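Side-chain contact in 4-hydroxybenzoyl-CoA thioesterase (Pseudomonas sp. CBS3, PDB 1LO7), which hydrolyses 4-hydroxybenzoyl-CoA to 4-hydroxybenzoate and CoA, the last of three steps in the degradation of 4-chlorobenzoate: residues Gln9-Glu12 and Phe13-Asp17. Residues are numbered along the deposited sequence; the frame is centred on the assembly and turned at random.
Sequences QRIE and FGDCD. With 4CO (4-hydroxyphenacyl coenzyme A), chain B.
The backbone turns at E12 into a short 3-10 segment, F13-D15, where D15 N donates to E12 O at 2.9 Å, the i to i+3 bond of the 3-10 turn. The D15 side chain reaches back: with its CG anti to the carbonyl carbon (chi1 -66°), OD2 accepts from E12 N at 2.8 Å, above the carboxylate plane rather than within it. These two bonds pair E12 with D15 in both directions; a main-chain bond and a side-chain bond together close the turn that follows strand 4-10 of the hot-dog fold. The E12 side chain bends at chi2 and runs beside that of D15, their carboxylates turned 62° apart. Its OE2 receives R10 NH2 on the syn lone pair, a 2.8 Å salt bridge, plus a weak bond from R10 NE; OE1 takes a water that also accepts from F13 N, and forms a salt bridge with R36 of the third subunit. I11 CG2 touches both D15 CB and C16 SG at 4.0 Å. The chain then leads to the active-site residue D17, whose OD2 lies 3.1 Å from the methylene CB of the bound 4-hydroxyphenacyl-CoA.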
loop_
_atom_site.group_PDB
_atom_site.type_symbol
_atom_site.label_atom_id
_atom_site.label_comp_id
_atom_site.label_asym_id
_atom_site.label_seq_id
_atom_site.Cartn_x
_atom_site.Cartn_y
_atom_site.Cartn_z
ATOM N N GLN A 9 7.474 15.095 -1.853
ATOM C CA GLN A 9 7.121 13.720 -2.107
ATOM C C GLN A 9 7.053 13.419 -3.626
ATOM O O GLN A 9 6.276 14.026 -4.378
ATOM C CB GLN A 9 5.830 13.359 -1.341
ATOM C CG GLN A 9 5.405 11.912 -1.655
ATOM C CD GLN A 9 6.451 10.938 -1.161
ATOM O OE1 GLN A 9 6.802 11.023 0.013
ATOM N NE2 GLN A 9 7.002 10.077 -2.044
ATOM N N ARG A 10 7.896 12.479 -4.111
ATOM C CA ARG A 10 7.876 12.159 -5.529
ATOM C C ARG A 10 6.856 11.072 -5.766
ATOM O O ARG A 10 6.749 10.166 -4.955
ATOM C CB ARG A 10 9.214 11.812 -6.157
ATOM C CG ARG A 10 9.144 11.990 -7.692
ATOM C CD ARG A 10 10.437 11.656 -8.461
ATOM N NE ARG A 10 10.833 10.247 -8.294
ATOM C CZ ARG A 10 12.096 9.788 -8.155
ATOM N NH1 ARG A 10 13.168 10.586 -8.169
ATOM N NH2 ARG A 10 12.299 8.480 -7.995
ATOM N N ILE A 11 6.112 11.189 -6.836
ATOM C CA ILE A 11 5.073 10.203 -7.112
ATOM C C ILE A 11 5.694 9.149 -7.991
ATOM O O ILE A 11 6.383 9.487 -8.955
ATOM C CB ILE A 11 3.879 10.830 -7.823
ATOM C CG1 ILE A 11 3.229 11.927 -6.933
ATOM C CG2 ILE A 11 2.874 9.715 -8.212
ATOM C CD1 ILE A 11 2.107 12.747 -7.635
ATOM N N GLU A 12 5.413 7.901 -7.644
ATOM C CA GLU A 12 5.962 6.767 -8.343
ATOM C C GLU A 12 4.951 6.088 -9.252
ATOM O O GLU A 12 3.766 6.256 -9.090
ATOM C CB GLU A 12 6.570 5.774 -7.317
ATOM C CG GLU A 12 7.823 6.343 -6.579
ATOM C CD GLU A 12 8.949 6.762 -7.526
ATOM O OE1 GLU A 12 9.086 6.366 -8.673
ATOM O OE2 GLU A 12 9.822 7.587 -6.980
ATOM N N PHE A 13 5.434 5.302 -10.216
ATOM C CA PHE A 13 4.567 4.621 -11.132
ATOM C C PHE A 13 3.533 3.763 -10.399
ATOM O O PHE A 13 2.350 3.763 -10.753
ATOM C CB PHE A 13 5.488 3.725 -11.975
ATOM C CG PHE A 13 4.836 2.852 -12.980
ATOM C CD1 PHE A 13 4.486 3.379 -14.209
ATOM C CD2 PHE A 13 4.593 1.503 -12.720
ATOM C CE1 PHE A 13 3.921 2.552 -15.168
ATOM C CE2 PHE A 13 4.016 0.654 -13.671
ATOM C CZ PHE A 13 3.680 1.203 -14.908
ATOM N N GLY A 14 3.997 3.051 -9.388
ATOM C CA GLY A 14 3.125 2.163 -8.624
ATOM C C GLY A 14 2.100 2.911 -7.771
ATOM O O GLY A 14 1.133 2.292 -7.311
ATOM N N ASP A 15 2.322 4.209 -7.573
ATOM C CA ASP A 15 1.375 5.009 -6.791
ATOM C C ASP A 15 0.172 5.417 -7.638
ATOM O O ASP A 15 -0.762 6.035 -7.147
ATOM C CB ASP A 15 2.043 6.297 -6.326
ATOM C CG ASP A 15 3.143 6.015 -5.343
ATOM O OD1 ASP A 15 3.102 5.079 -4.597
ATOM O OD2 ASP A 15 4.112 6.897 -5.335
ATOM N N CYS A 16 0.209 5.087 -8.935
ATOM C CA CYS A 16 -0.872 5.442 -9.891
ATOM C C CYS A 16 -1.746 4.259 -10.237
ATOM O O CYS A 16 -1.344 3.095 -10.149
ATOM C CB CYS A 16 -0.316 6.068 -11.163
ATOM S SG CYS A 16 0.684 7.544 -10.802
ATOM N N ASP A 17 -2.969 4.595 -10.621
ATOM C CA ASP A 17 -3.962 3.583 -10.986
ATOM C C ASP A 17 -4.018 3.353 -12.495
ATOM O O ASP A 17 -3.252 3.906 -13.282
ATOM C CB ASP A 17 -5.340 3.986 -10.414
ATOM C CG ASP A 17 -5.868 5.257 -11.014
ATOM O OD1 ASP A 17 -5.471 5.741 -12.058
ATOM O OD2 ASP A 17 -6.789 5.779 -10.258
HETATM N N1A 4CO B . -16.550 19.374 -3.057
HETATM C C2A 4CO B . -17.766 19.060 -3.599
HETATM N N3A 4CO B . -18.049 18.873 -4.861
HETATM C C4A 4CO B . -16.963 19.005 -5.652
HETATM C C5A 4CO B . -15.680 19.332 -5.246
HETATM C C6A 4CO B . -15.475 19.514 -3.870
HETATM N N6A 4CO B . -14.300 19.817 -3.359
HETATM N N7A 4CO B . -14.816 19.404 -6.335
HETATM C C8A 4CO B . -15.590 19.133 -7.393
HETATM N N9A 4CO B . -16.894 18.908 -7.037
HETATM C C1D 4CO B . -18.043 18.673 -7.917
HETATM C C2D 4CO B . -18.440 19.935 -8.675
HETATM O O2D 4CO B . -19.207 20.824 -7.860
HETATM C C3D 4CO B . -19.311 19.313 -9.753
HETATM O O3D 4CO B . -20.479 18.775 -9.188
HETATM P P3D 4CO B . -21.912 19.066 -9.787
HETATM O O7A 4CO B . -22.331 20.345 -9.250
HETATM O O8A 4CO B . -21.851 19.079 -11.252
HETATM O O9A 4CO B . -22.845 17.923 -9.303
HETATM C C4D 4CO B . -18.433 18.117 -10.107
HETATM O O4D 4CO B . -17.610 17.855 -8.929
HETATM C C5D 4CO B . -17.608 18.213 -11.356
HETATM O O5D 4CO B . -16.590 19.190 -11.127
HETATM P P1A 4CO B . -16.358 20.307 -12.230
HETATM O O1A 4CO B . -15.425 21.234 -11.571
HETATM O O2A 4CO B . -17.588 20.942 -12.643
HETATM O O3A 4CO B . -15.762 19.671 -13.478
HETATM P P2A 4CO B . -14.240 19.433 -13.922
HETATM O O4A 4CO B . -14.298 18.586 -15.132
HETATM O O5A 4CO B . -13.652 20.729 -14.257
HETATM O O6A 4CO B . -13.280 18.906 -12.693
HETATM C CBP 4CO B . -12.151 16.990 -11.969
HETATM C CCP 4CO B . -13.528 17.617 -12.198
HETATM C CDP 4CO B . -11.328 16.966 -13.269
HETATM C CEP 4CO B . -12.308 15.602 -11.362
HETATM C CAP 4CO B . -11.267 17.897 -11.098
HETATM O OAP 4CO B . -11.910 18.160 -9.849
HETATM C C9P 4CO B . -10.022 17.149 -10.623
HETATM O O9P 4CO B . -9.181 16.796 -11.422
HETATM N N8P 4CO B . -9.947 16.804 -9.216
HETATM C C7P 4CO B . -8.837 15.890 -8.923
HETATM C C6P 4CO B . -9.270 14.419 -8.997
HETATM C C5P 4CO B . -8.191 13.555 -8.335
HETATM O O5P 4CO B . -7.019 13.572 -8.695
HETATM N N4P 4CO B . -8.713 12.719 -7.280
HETATM C C3P 4CO B . -7.718 11.964 -6.531
HETATM C C2P 4CO B . -7.203 10.788 -7.317
HETATM S S1P 4CO B . -8.427 9.993 -8.359
HETATM O O1B 4CO B . -8.114 7.108 -6.860
HETATM C C1B 4CO B . -8.437 7.361 -8.007
HETATM C C2B 4CO B . -9.604 6.695 -8.597
HETATM C C3B 4CO B . -9.957 6.990 -9.937
HETATM C C4B 4CO B . -11.049 6.349 -10.517
HETATM C C5B 4CO B . -11.773 5.393 -9.774
HETATM O O2B 4CO B . -12.842 4.685 -10.364
HETATM C C6B 4CO B . -11.423 5.125 -8.422
HETATM C C7B 4CO B . -10.326 5.781 -7.829
HETATM C CB 4CO B . -7.697 8.368 -8.807
HETATM O O HOH W 1 8.223 4.278 -9.967
#